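Local structure of Lysine/ornithine decarboxylase (Selenomonas ruminantium, 5GJO) at residues 271-276 and 283-288; 289-294 and 323-328; 293-298 and 355-360; 317-322 and 329-334. The protein decarboxylates both L-lysine and L-ornithine with pyridoxal 5'-phosphate as cofactor, giving cadaverine and putrescine, and works as a homodimer. The protein carries 2 engineered substitutions. All coordinates share one frame; numbering follows the deposited sequence.

Contact 1: residues 271-276 and 283-288; sequences SVIGTK and WYILDE
An antiparallel beta hairpin with a classic bulge joins V272, G274 and K276 to L286, I285 and W283 in the mixed sheet that accompanies the PLP-binding barrel. The bulge is read from I273 and G274 both facing I285: the carbonyl O of I285 takes the N-H of I273 at 2.8 Å, while G274 N reaches the same O only weakly at 3.4 Å. Beyond it, I285 N returns a nearly straight bond to G274 O (177° at the hydrogen), and K276 and W283 pair through both N-H groups. Past L286, D287 N bonds to S271 O, and D287 OD1 takes S271 N in return at 2.9 Å, from above the carboxylate plane. OD1 also bonds to T270 OG1, and OD2 to T21 OG1. On the face of V272, T275, Y284 and L286, T275 CG2 meets the edge of the Y284 ring, 3.8 Å from CD1, and V272 CG2 lies 3.9 Å from L286 CD2. On the other face, K276 CD rests 3.9 Å from W283 CB, and K276 NZ forms a salt bridge with D117 of the second subunit. Strand 283-286 also pairs with the parallel strand 315-320, and strand 266-276 with 344-347.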
loop_
_atom_site.group_PDB
_atom_site.type_symbol
_atom_site.label_atom_id
_atom_site.label_comp_id
_atom_site.label_asym_id
_atom_site.label_seq_id
_atom_site.Cartn_x
_atom_site.Cartn_y
_atom_site.Cartn_z
ATOM N N SER A 271 -3.322 19.690 0.020
ATOM C CA SER A 271 -3.482 20.843 -0.897
ATOM C C SER A 271 -3.865 20.406 -2.305
ATOM O O SER A 271 -3.397 19.353 -2.801
ATOM C CB SER A 271 -2.188 21.644 -1.017
ATOM O OG SER A 271 -1.855 22.209 0.226
ATOM N N VAL A 272 -4.624 21.283 -2.945
ATOM C CA VAL A 272 -4.826 21.259 -4.411
ATOM C C VAL A 272 -3.516 21.724 -5.080
ATOM O O VAL A 272 -3.033 22.841 -4.881
ATOM C CB VAL A 272 -6.021 22.162 -4.871
ATOM C CG1 VAL A 272 -6.191 22.142 -6.425
ATOM C CG2 VAL A 272 -7.261 21.705 -4.144
ATOM N N ILE A 273 -2.916 20.817 -5.811
ATOM C CA ILE A 273 -1.679 21.101 -6.541
ATOM C C ILE A 273 -1.897 21.339 -8.042
ATOM O O ILE A 273 -1.001 21.849 -8.730
ATOM C CB ILE A 273 -0.521 20.092 -6.269
ATOM C CG1 ILE A 273 -0.896 18.674 -6.640
ATOM C CG2 ILE A 273 -0.064 20.104 -4.824
ATOM C CD1 ILE A 273 0.295 17.759 -6.625
ATOM N N GLY A 274 -3.054 20.939 -8.541
ATOM C CA GLY A 274 -3.409 21.190 -9.940
ATOM C C GLY A 274 -4.906 21.178 -10.138
ATOM O O GLY A 274 -5.658 20.545 -9.371
ATOM N N THR A 275 -5.354 21.925 -11.151
ATOM C CA THR A 275 -6.716 21.874 -11.610
ATOM C C THR A 275 -6.758 21.450 -13.082
ATOM O O THR A 275 -5.747 21.549 -13.826
ATOM C CB THR A 275 -7.410 23.213 -11.527
ATOM O OG1 THR A 275 -6.724 24.177 -12.361
ATOM C CG2 THR A 275 -7.388 23.747 -10.066
ATOM N N LYS A 276 -7.909 20.941 -13.493
ATOM C CA LYS A 276 -8.228 20.717 -14.889
ATOM C C LYS A 276 -9.639 21.247 -15.086
ATOM O O LYS A 276 -10.579 20.608 -14.704
ATOM C CB LYS A 276 -8.130 19.236 -15.217
ATOM C CG LYS A 276 -6.773 18.649 -14.903
ATOM C CD LYS A 276 -6.742 17.150 -15.015
ATOM C CE LYS A 276 -5.379 16.590 -14.658
ATOM N NZ LYS A 276 -4.205 17.361 -15.146
ATOM N N TRP A 283 -11.519 18.772 -12.539
ATOM C CA TRP A 283 -10.674 17.878 -11.725
ATOM C C TRP A 283 -9.783 18.704 -10.846
ATOM O O TRP A 283 -9.239 19.757 -11.239
ATOM C CB TRP A 283 -9.779 16.997 -12.524
ATOM C CG TRP A 283 -10.421 15.870 -13.255
ATOM C CD1 TRP A 283 -11.516 15.931 -14.084
ATOM C CD2 TRP A 283 -9.991 14.493 -13.282
ATOM N NE1 TRP A 283 -11.824 14.663 -14.557
ATOM C CE2 TRP A 283 -10.860 13.790 -14.140
ATOM C CE3 TRP A 283 -8.965 13.790 -12.666
ATOM C CZ2 TRP A 283 -10.761 12.405 -14.328
ATOM C CZ3 TRP A 283 -8.886 12.433 -12.842
ATOM C CH2 TRP A 283 -9.749 11.752 -13.706
ATOM N N TYR A 284 -9.563 18.196 -9.657
ATOM C CA TYR A 284 -8.585 18.718 -8.766
ATOM C C TYR A 284 -7.616 17.609 -8.384
ATOM O O TYR A 284 -8.049 16.530 -7.960
ATOM C CB TYR A 284 -9.261 19.185 -7.494
ATOM C CG TYR A 284 -10.316 20.205 -7.825
ATOM C CD1 TYR A 284 -9.918 21.437 -8.313
ATOM C CD2 TYR A 284 -11.662 19.940 -7.681
ATOM C CE1 TYR A 284 -10.843 22.381 -8.682
ATOM C CE2 TYR A 284 -12.632 20.930 -7.973
ATOM C CZ TYR A 284 -12.187 22.123 -8.509
ATOM O OH TYR A 284 -13.019 23.150 -8.794
ATOM N N ILE A 285 -6.329 17.933 -8.480
ATOM C CA ILE A 285 -5.259 17.028 -8.100
ATOM C C ILE A 285 -4.748 17.423 -6.737
ATOM O O ILE A 285 -4.374 18.573 -6.513
ATOM C CB ILE A 285 -4.095 17.049 -9.124
ATOM C CG1 ILE A 285 -4.636 16.622 -10.480
ATOM C CG2 ILE A 285 -3.017 16.061 -8.694
ATOM C CD1 ILE A 285 -5.389 15.342 -10.496
ATOM N N LEU A 286 -4.801 16.462 -5.796
ATOM C CA LEU A 286 -4.326 16.677 -4.407
ATOM C C LEU A 286 -2.926 16.146 -4.177
ATOM O O LEU A 286 -2.502 15.352 -4.948
ATOM C CB LEU A 286 -5.281 15.983 -3.396
ATOM C CG LEU A 286 -6.764 16.402 -3.573
ATOM C CD1 LEU A 286 -7.594 15.638 -2.562
ATOM C CD2 LEU A 286 -6.878 17.891 -3.354
ATOM N N ASP A 287 -2.234 16.621 -3.125
ATOM C CA ASP A 287 -0.950 16.137 -2.781
ATOM C C ASP A 287 -0.898 14.892 -1.909
ATOM O O ASP A 287 0.216 14.438 -1.588
ATOM C CB ASP A 287 0.033 17.228 -2.364
ATOM C CG ASP A 287 -0.383 18.000 -1.098
ATOM O OD1 ASP A 287 -1.289 17.585 -0.348
ATOM O OD2 ASP A 287 0.267 19.061 -0.837
ATOM N N GLU A 288 -2.030 14.296 -1.659
ATOM C CA GLU A 288 -2.166 13.001 -1.049
ATOM C C GLU A 288 -3.120 12.161 -1.868
ATOM O O GLU A 288 -4.134 12.664 -2.347
ATOM C CB GLU A 288 -2.604 13.079 0.414
ATOM C CG GLU A 288 -2.560 11.752 1.189
ATOM C CD GLU A 288 -1.178 11.266 1.618
ATOM O OE1 GLU A 288 -1.144 10.262 2.355
ATOM O OE2 GLU A 288 -0.133 11.920 1.265
#

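Contact 2: residues 289-294 and 323-328; sequences GIYGCF and SCDGID. With PLP (pyridoxal-5'-phosphate), chain O.
I290 lays its CG2 methyl against the carboxylate of D328, 3.5 Å from OD1, the two side chains sliding past each other in opposite directions. The same OD1 accepts the backbone N-H of I290 at 3.0 Å in a nearly straight bond (177°), which arrives from above the carboxylate plane. The other oxygen, OD2, is held from its own segment: S323 OG donates to its anti lone pair at 2.7 Å, and S323 N adds a longer bond. A water completes the grip, donating a hydrogen bond to D328 OD2 and accepting one from Y291 N. Replacing D328 by an alanine would probably leave the N-H of I290, the N-H and hydroxyl of S323 and the water without their carboxylate partner, the 323-328 turn less firmly tied to I290. Farther along, the Y291 side chain crosses that of D325 at about a right angle and donates its hydroxyl to D325 OD2, with 2.7 Å between OH and OD2. D325 OD1 meanwhile takes I327 N in an Asx turn, so both carboxylate oxygens are engaged. I327 CG2 packs 4.2 Å from Y291 CE2, and the Y291 ring stacks on Y299 of the second subunit. C324, the proton donor by similarity, has CB 3.2 Å from O3 of a PLP bound by the second subunit. Two carboxylates gripping backbone and hydroxyl hydrogens are thus likely to fix the loop that presents this cysteine.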
loop_
_atom_site.group_PDB
_atom_site.type_symbol
_atom_site.label_atom_id
_atom_site.label_comp_id
_atom_site.label_asym_id
_atom_site.label_seq_id
_atom_site.Cartn_x
_atom_site.Cartn_y
_atom_site.Cartn_z
ATOM N N GLY A 289 -2.872 10.874 -1.980
ATOM C CA GLY A 289 -3.752 10.020 -2.845
ATOM C C GLY A 289 -3.829 8.555 -2.383
ATOM O O GLY A 289 -3.539 8.181 -1.203
ATOM N N ILE A 290 -4.197 7.710 -3.335
ATOM C CA ILE A 290 -4.561 6.321 -3.090
ATOM C C ILE A 290 -3.366 5.454 -2.701
ATOM O O ILE A 290 -3.563 4.392 -2.090
ATOM C CB ILE A 290 -5.314 5.754 -4.285
ATOM C CG1 ILE A 290 -6.196 4.578 -3.834
ATOM C CG2 ILE A 290 -4.330 5.326 -5.373
ATOM C CD1 ILE A 290 -7.227 4.169 -4.827
ATOM N N TYR A 291 -2.146 5.944 -2.937
ATOM C CA TYR A 291 -0.955 5.249 -2.465
ATOM C C TYR A 291 -0.464 5.767 -1.127
ATOM O O TYR A 291 0.560 5.306 -0.646
ATOM C CB TYR A 291 0.176 5.328 -3.460
ATOM C CG TYR A 291 -0.042 4.480 -4.689
ATOM C CD1 TYR A 291 0.293 3.144 -4.666
ATOM C CD2 TYR A 291 -0.541 5.026 -5.890
ATOM C CE1 TYR A 291 0.111 2.349 -5.785
ATOM C CE2 TYR A 291 -0.730 4.186 -7.024
ATOM C CZ TYR A 291 -0.371 2.885 -6.939
ATOM O OH TYR A 291 -0.485 2.016 -8.041
ATOM N N GLY A 292 -1.200 6.726 -0.563
ATOM C CA GLY A 292 -0.947 7.200 0.801
ATOM C C GLY A 292 -2.118 6.934 1.691
ATOM O O GLY A 292 -2.564 5.810 1.775
ATOM N N CYS A 293 -2.573 7.969 2.441
ATOM C CA CYS A 293 -3.648 7.835 3.383
ATOM C C CYS A 293 -4.980 7.356 2.768
ATOM O O CYS A 293 -5.722 6.659 3.441
ATOM C CB CYS A 293 -3.907 9.115 4.179
ATOM S SG CYS A 293 -2.439 9.359 5.223
ATOM N N PHE A 294 -5.196 7.594 1.496
ATOM C CA PHE A 294 -6.416 7.119 0.850
ATOM C C PHE A 294 -6.311 5.689 0.391
ATOM O O PHE A 294 -7.227 5.194 -0.276
ATOM C CB PHE A 294 -6.811 8.002 -0.341
ATOM C CG PHE A 294 -7.188 9.411 0.011
ATOM C CD1 PHE A 294 -8.489 9.689 0.353
ATOM C CD2 PHE A 294 -6.279 10.455 -0.160
ATOM C CE1 PHE A 294 -8.869 11.006 0.603
ATOM C CE2 PHE A 294 -6.679 11.787 0.078
ATOM C CZ PHE A 294 -7.962 12.022 0.472
ATOM N N SER A 323 0.037 10.830 -7.852
ATOM C CA SER A 323 0.845 9.841 -8.578
ATOM C C SER A 323 0.584 9.858 -10.075
ATOM O O SER A 323 -0.342 10.526 -10.588
ATOM C CB SER A 323 0.676 8.463 -8.053
ATOM O OG SER A 323 -0.548 7.919 -8.451
ATOM N N CYS A 324 1.473 9.180 -10.783
ATOM C CA CYS A 324 1.389 9.017 -12.230
ATOM C C CYS A 324 0.525 7.849 -12.666
ATOM O O CYS A 324 0.637 7.437 -13.820
ATOM C CB CYS A 324 2.817 8.784 -12.767
ATOM S SG CYS A 324 3.764 10.358 -12.585
ATOM N N ASP A 325 -0.269 7.280 -11.770
ATOM C CA ASP A 325 -1.061 6.074 -12.032
ATOM C C ASP A 325 -2.531 6.467 -12.220
ATOM O O ASP A 325 -3.116 7.256 -11.454
ATOM C CB ASP A 325 -0.892 5.136 -10.870
ATOM C CG ASP A 325 -1.448 3.745 -11.104
ATOM O OD1 ASP A 325 -2.504 3.568 -11.788
ATOM O OD2 ASP A 325 -0.848 2.811 -10.554
ATOM N N GLY A 326 -3.158 5.847 -13.202
ATOM C CA GLY A 326 -4.557 6.058 -13.509
ATOM C C GLY A 326 -5.528 5.650 -12.411
ATOM O O GLY A 326 -6.635 6.125 -12.344
ATOM N N ILE A 327 -5.120 4.699 -11.599
ATOM C CA ILE A 327 -5.930 4.251 -10.503
ATOM C C ILE A 327 -6.078 5.304 -9.391
ATOM O O ILE A 327 -6.885 5.156 -8.531
ATOM C CB ILE A 327 -5.424 2.920 -9.936
ATOM C CG1 ILE A 327 -6.567 2.140 -9.320
ATOM C CG2 ILE A 327 -4.298 3.123 -8.948
ATOM C CD1 ILE A 327 -6.185 0.723 -9.004
ATOM N N ASP A 328 -5.242 6.329 -9.407
ATOM C CA ASP A 328 -5.205 7.288 -8.314
ATOM C C ASP A 328 -6.315 8.342 -8.456
ATOM O O ASP A 328 -6.075 9.528 -8.526
ATOM C CB ASP A 328 -3.805 7.931 -8.278
ATOM C CG ASP A 328 -3.484 8.607 -6.955
ATOM O OD1 ASP A 328 -4.371 8.764 -6.118
ATOM O OD2 ASP A 328 -2.333 8.993 -6.783
HETATM N N1 PLP O . 6.461 7.338 -17.571
HETATM C C2 PLP O . 5.404 7.878 -16.936
HETATM C C2A PLP O . 5.156 9.359 -16.868
HETATM C C3 PLP O . 4.440 7.004 -16.261
HETATM O O3 PLP O . 3.394 7.513 -15.636
HETATM C C4 PLP O . 4.636 5.549 -16.289
HETATM C C4A PLP O . 3.643 4.672 -15.606
HETATM O O4A PLP O . 2.877 5.142 -14.771
HETATM C C5 PLP O . 5.830 5.090 -17.050
HETATM C C6 PLP O . 6.659 6.005 -17.650
HETATM C C5A PLP O . 6.172 3.636 -17.173
HETATM O O4P PLP O . 5.093 2.815 -17.557
HETATM P P PLP O . 5.444 1.330 -17.805
HETATM O O1P PLP O . 5.873 0.867 -16.505
HETATM O O2P PLP O . 6.522 1.308 -18.812
HETATM O O3P PLP O . 4.182 0.715 -18.203
HETATM O O HOH W 1 -1.332 8.468 -4.256
#

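Contact 3: residues 293-298 and 355-360; sequences CFSGIM and SVSATR. With NA (sodium ion), chain P.
The loop leading into helix 296-299 passes the 355-360 segment with C293 and S355 CA atoms 4.8 Å apart and those of S295 and S357 6.1 Å apart, and neither segment forms a strand here. Within each segment the backbone is held by its own turns: S295 O accepts M298 N, and S355 O accepts A358 N. The polar meeting is between two serines. S295 OG and S357 OG lie 2.7 Å apart in a hydrogen bond in which the role of the S357 proton is not settled, as T354 O is also within its reach in a weak bond; S295 OG bonds separately to G292 O. In both residues OG stands between the backbone N and the carbonyl carbon (chi1 55° for S295 and 51° for S357), which brings the two hydroxyls together. S295 CB also lies 3.5 Å from the carbonyl O of S357. The remaining contacts are slight: C293 SG approaches S355 CA at 4.1 Å, and the A358 methyl lies 4.3 Å from C293 N.

The carbonyl O of S357 binds a sodium ion at 2.8 Å, and the ion's other protein ligand is the hydroxyl of Y299 from the second subunit, whose side chain also packs on S295. T359 adds a tie to the neighbouring loop, its OG1 bonding to Y291 O. At this dimer interface the two buried serine hydroxyls probably satisfy each other together with G292 O, while the metal draws on a main-chain oxygen and would probably polarise that carbonyl toward the ion.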
loop_
_atom_site.group_PDB
_atom_site.type_symbol
_atom_site.label_atom_id
_atom_site.label_comp_id
_atom_site.label_asym_id
_atom_site.label_seq_id
_atom_site.Cartn_x
_atom_site.Cartn_y
_atom_site.Cartn_z
ATOM N N CYS A 293 -2.573 7.969 2.441
ATOM C CA CYS A 293 -3.648 7.835 3.383
ATOM C C CYS A 293 -4.980 7.356 2.768
ATOM O O CYS A 293 -5.722 6.659 3.441
ATOM C CB CYS A 293 -3.907 9.115 4.179
ATOM S SG CYS A 293 -2.439 9.359 5.223
ATOM N N PHE A 294 -5.196 7.594 1.496
ATOM C CA PHE A 294 -6.416 7.119 0.850
ATOM C C PHE A 294 -6.311 5.689 0.391
ATOM O O PHE A 294 -7.227 5.194 -0.276
ATOM C CB PHE A 294 -6.811 8.002 -0.341
ATOM C CG PHE A 294 -7.188 9.411 0.011
ATOM C CD1 PHE A 294 -8.489 9.689 0.353
ATOM C CD2 PHE A 294 -6.279 10.455 -0.160
ATOM C CE1 PHE A 294 -8.869 11.006 0.603
ATOM C CE2 PHE A 294 -6.679 11.787 0.078
ATOM C CZ PHE A 294 -7.962 12.022 0.472
ATOM N N SER A 295 -5.223 4.982 0.744
ATOM C CA SER A 295 -5.119 3.538 0.481
ATOM C C SER A 295 -6.225 2.704 1.064
ATOM O O SER A 295 -6.547 1.647 0.500
ATOM C CB SER A 295 -3.752 2.991 1.023
ATOM O OG SER A 295 -3.619 3.320 2.435
ATOM N N GLY A 296 -6.915 3.192 2.118
ATOM C CA GLY A 296 -8.109 2.561 2.628
ATOM C C GLY A 296 -9.249 2.405 1.602
ATOM O O GLY A 296 -10.075 1.517 1.733
ATOM N N ILE A 297 -9.263 3.248 0.569
ATOM C CA ILE A 297 -10.187 3.042 -0.552
ATOM C C ILE A 297 -10.018 1.660 -1.079
ATOM O O ILE A 297 -11.011 0.984 -1.446
ATOM C CB ILE A 297 -9.982 4.113 -1.666
ATOM C CG1 ILE A 297 -10.421 5.466 -1.118
ATOM C CG2 ILE A 297 -10.790 3.759 -2.884
ATOM C CD1 ILE A 297 -10.154 6.596 -2.102
ATOM N N MET A 298 -8.771 1.253 -1.223
ATOM C CA MET A 298 -8.411 -0.013 -1.865
ATOM C C MET A 298 -8.464 -1.188 -0.905
ATOM O O MET A 298 -9.095 -2.233 -1.164
ATOM C CB MET A 298 -6.996 0.125 -2.432
ATOM C CG MET A 298 -6.904 1.134 -3.548
ATOM S SD MET A 298 -7.936 0.605 -4.964
ATOM C CE MET A 298 -7.298 -1.189 -4.946
ATOM N N SER A 355 -2.957 5.682 7.283
ATOM C CA SER A 355 -1.525 5.887 7.241
ATOM C C SER A 355 -0.758 4.556 7.340
ATOM O O SER A 355 0.385 4.424 6.771
ATOM C CB SER A 355 -1.006 6.855 8.317
ATOM O OG SER A 355 -1.408 6.309 9.553
ATOM N N VAL A 356 -1.352 3.549 7.983
ATOM C CA VAL A 356 -0.676 2.262 8.104
ATOM C C VAL A 356 -0.540 1.530 6.828
ATOM O O VAL A 356 0.286 0.627 6.763
ATOM C CB VAL A 356 -1.333 1.337 9.167
ATOM C CG1 VAL A 356 -1.232 1.974 10.463
ATOM C CG2 VAL A 356 -2.807 1.065 8.880
ATOM N N SER A 357 -1.361 1.824 5.805
ATOM C CA SER A 357 -1.177 1.193 4.484
ATOM C C SER A 357 -0.671 2.175 3.438
ATOM O O SER A 357 -0.701 1.924 2.238
ATOM C CB SER A 357 -2.406 0.407 4.023
ATOM O OG SER A 357 -3.545 1.289 4.163
ATOM N N ALA A 358 -0.151 3.317 3.873
ATOM C CA ALA A 358 0.517 4.264 2.953
ATOM C C ALA A 358 1.861 3.683 2.475
ATOM O O ALA A 358 2.473 2.888 3.150
ATOM C CB ALA A 358 0.822 5.590 3.643
ATOM N N THR A 359 2.306 4.190 1.366
ATOM C CA THR A 359 3.530 3.716 0.667
ATOM C C THR A 359 4.349 4.905 0.189
ATOM O O THR A 359 3.894 6.098 0.132
ATOM C CB THR A 359 3.205 2.897 -0.607
ATOM O OG1 THR A 359 2.764 3.790 -1.636
ATOM C CG2 THR A 359 2.193 1.934 -0.324
ATOM N N ARG A 360 5.542 4.580 -0.282
ATOM C CA ARG A 360 6.391 5.546 -0.937
ATOM C C ARG A 360 6.378 5.381 -2.462
ATOM O O ARG A 360 7.348 5.706 -3.125
ATOM C CB ARG A 360 7.810 5.557 -0.358
ATOM C CG ARG A 360 7.845 6.033 1.090
ATOM C CD ARG A 360 9.107 6.765 1.489
ATOM N NE ARG A 360 9.510 7.762 0.511
ATOM C CZ ARG A 360 10.745 8.209 0.366
ATOM N NH1 ARG A 360 11.713 7.752 1.145
ATOM N NH2 ARG A 360 11.018 9.095 -0.569
HETATM NA NA NA P . -0.984 1.298 -0.434
#

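Contact 4: residues 317-322 and 329-334; sequences STFGGP and VLYRDF
Strands 315-320 and 329-336 form a beta hairpin in which F319 and Y331 are a hydrogen-bonded pair and S317 pairs with F334. F319 N donates to Y331 O at 2.8 Å, and F319 O accepts two N-H groups, from L330 at 2.8 Å and from Y331 at 3.2 Å in the carbonyl plane. Because L330 and Y331 both face F319, this is a classic bulge; D333 and F334 opposite S317 make a second one of the G1 type, with D333 at phi 57°. The F319 and F334 rings meet offset edge-to-face, centroids 5.7 Å apart and planes at 88°, F319 CE1 turning toward the F334 face. Y331 CD1 packs 4.0 Å from F319 CB. The hairpin lies at the end of the mixed sheet, where F319 also meets Y284 of the neighbouring strand and L306. Beside the bulge, T318 CG2 lies 3.9 Å from V329 CG1 and 3.4 Å from Y331 O, while T318 OG1 bonds to Q281. An alanine in place of T318 would probably leave Q281 without that hydroxyl and open a gap beside V329. V329 CG1 in turn sits over the centre of one face of the R332 guanidinium, 3.5 Å above its plane.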
loop_
_atom_site.group_PDB
_atom_site.type_symbol
_atom_site.label_atom_id
_atom_site.label_comp_id
_atom_site.label_asym_id
_atom_site.label_seq_id
_atom_site.Cartn_x
_atom_site.Cartn_y
_atom_site.Cartn_z
ATOM N N SER A 317 -17.518 17.283 -9.314
ATOM C CA SER A 317 -16.062 17.381 -9.526
ATOM C C SER A 317 -15.353 16.067 -9.231
ATOM O O SER A 317 -15.818 15.271 -8.438
ATOM C CB SER A 317 -15.481 18.490 -8.695
ATOM O OG SER A 317 -16.204 19.747 -8.840
ATOM N N THR A 318 -14.191 15.865 -9.878
ATOM C CA THR A 318 -13.360 14.727 -9.622
ATOM C C THR A 318 -12.084 15.137 -8.864
ATOM O O THR A 318 -11.537 16.189 -9.169
ATOM C CB THR A 318 -13.057 14.041 -10.928
ATOM O OG1 THR A 318 -14.258 13.421 -11.455
ATOM C CG2 THR A 318 -12.007 12.928 -10.807
ATOM N N PHE A 319 -11.627 14.290 -7.929
ATOM C CA PHE A 319 -10.412 14.532 -7.166
ATOM C C PHE A 319 -9.514 13.368 -7.427
ATOM O O PHE A 319 -9.961 12.202 -7.275
ATOM C CB PHE A 319 -10.731 14.623 -5.661
ATOM C CG PHE A 319 -11.439 15.894 -5.281
ATOM C CD1 PHE A 319 -12.792 16.018 -5.457
ATOM C CD2 PHE A 319 -10.732 16.965 -4.776
ATOM C CE1 PHE A 319 -13.413 17.190 -5.085
ATOM C CE2 PHE A 319 -11.361 18.133 -4.388
ATOM C CZ PHE A 319 -12.717 18.249 -4.632
ATOM N N GLY A 320 -8.252 13.655 -7.738
ATOM C CA GLY A 320 -7.251 12.587 -7.941
ATOM C C GLY A 320 -6.066 12.905 -7.060
ATOM O O GLY A 320 -5.894 14.038 -6.591
ATOM N N GLY A 321 -5.263 11.869 -6.876
ATOM C CA GLY A 321 -4.036 11.991 -6.125
ATOM C C GLY A 321 -2.867 12.391 -7.012
ATOM O O GLY A 321 -3.009 12.619 -8.200
ATOM N N PRO A 322 -1.670 12.468 -6.417
ATOM C CA PRO A 322 -0.520 13.063 -7.079
ATOM C C PRO A 322 0.339 12.096 -7.887
ATOM O O PRO A 322 1.330 12.520 -8.488
ATOM C CB PRO A 322 0.313 13.585 -5.890
ATOM C CG PRO A 322 0.027 12.570 -4.797
ATOM C CD PRO A 322 -1.476 12.308 -4.966
ATOM N N VAL A 329 -7.548 7.870 -8.466
ATOM C CA VAL A 329 -8.706 8.748 -8.509
ATOM C C VAL A 329 -9.497 8.499 -7.238
ATOM O O VAL A 329 -9.831 7.370 -6.942
ATOM C CB VAL A 329 -9.607 8.476 -9.733
ATOM C CG1 VAL A 329 -10.788 9.421 -9.744
ATOM C CG2 VAL A 329 -8.822 8.599 -11.026
ATOM N N LEU A 330 -9.788 9.566 -6.506
ATOM C CA LEU A 330 -10.264 9.420 -5.137
ATOM C C LEU A 330 -11.812 9.599 -5.075
ATOM O O LEU A 330 -12.494 8.866 -4.334
ATOM C CB LEU A 330 -9.623 10.512 -4.330
ATOM C CG LEU A 330 -8.096 10.564 -4.431
ATOM C CD1 LEU A 330 -7.515 11.699 -3.635
ATOM C CD2 LEU A 330 -7.534 9.224 -4.003
ATOM N N TYR A 331 -12.310 10.630 -5.737
ATOM C CA TYR A 331 -13.767 10.937 -5.765
ATOM C C TYR A 331 -14.138 11.352 -7.177
ATOM O O TYR A 331 -13.375 12.066 -7.828
ATOM C CB TYR A 331 -14.116 12.046 -4.823
ATOM C CG TYR A 331 -13.771 11.875 -3.396
ATOM C CD1 TYR A 331 -12.475 12.207 -2.934
ATOM C CD2 TYR A 331 -14.680 11.389 -2.477
ATOM C CE1 TYR A 331 -12.126 12.101 -1.594
ATOM C CE2 TYR A 331 -14.325 11.258 -1.117
ATOM C CZ TYR A 331 -13.014 11.569 -0.712
ATOM O OH TYR A 331 -12.596 11.473 0.577
ATOM N N ARG A 332 -15.360 10.945 -7.588
ATOM C CA ARG A 332 -15.969 11.369 -8.870
ATOM C C ARG A 332 -17.376 11.916 -8.594
ATOM O O ARG A 332 -18.041 11.518 -7.607
ATOM C CB ARG A 332 -16.054 10.167 -9.813
ATOM C CG ARG A 332 -14.699 9.647 -10.251
ATOM C CD ARG A 332 -14.897 8.435 -11.156
ATOM N NE ARG A 332 -13.630 7.999 -11.825
ATOM C CZ ARG A 332 -12.876 7.006 -11.352
ATOM N NH1 ARG A 332 -13.187 6.359 -10.198
ATOM N NH2 ARG A 332 -11.771 6.649 -11.983
ATOM N N ASP A 333 -17.766 12.916 -9.362
ATOM C CA ASP A 333 -19.132 13.527 -9.237
ATOM C C ASP A 333 -19.384 14.034 -7.852
ATOM O O ASP A 333 -20.459 13.949 -7.321
ATOM C CB ASP A 333 -20.183 12.558 -9.727
ATOM C CG ASP A 333 -19.876 12.042 -11.103
ATOM O OD1 ASP A 333 -19.840 12.803 -12.043
ATOM O OD2 ASP A 333 -19.644 10.853 -11.277
ATOM N N PHE A 334 -18.351 14.625 -7.259
ATOM C CA PHE A 334 -18.397 15.120 -5.883
ATOM C C PHE A 334 -18.759 16.588 -5.945
ATOM O O PHE A 334 -18.101 17.353 -6.630
ATOM C CB PHE A 334 -16.997 14.910 -5.210
ATOM C CG PHE A 334 -16.945 15.362 -3.775
ATOM C CD1 PHE A 334 -16.806 16.713 -3.465
ATOM C CD2 PHE A 334 -17.204 14.436 -2.766
ATOM C CE1 PHE A 334 -16.811 17.147 -2.132
ATOM C CE2 PHE A 334 -17.180 14.853 -1.409
ATOM C CZ PHE A 334 -16.998 16.192 -1.127
#

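In the fold
Contacts 1 and 4 are hairpins of one mixed sheet, with centres about 9 Å apart, joined where strands 283-286 and 315-320 run side by side. Contact 2 gathers the loops that leave those two strands. Its centre is about 12 Å from that of contact 1 and about 10 Å from that of contact 4. Contact 3 shares C293 and F294 with contact 2, their centres about 9 Å apart, and lies nearer the centre of the chain. In sequence, contact 1 closes before the others open, contacts 2 and 4 interleave, and contact 4 is nested inside contact 3. All four touch the second subunit, and the 323-328 loop of contact 2 brings C324 beside PLP held by that subunit.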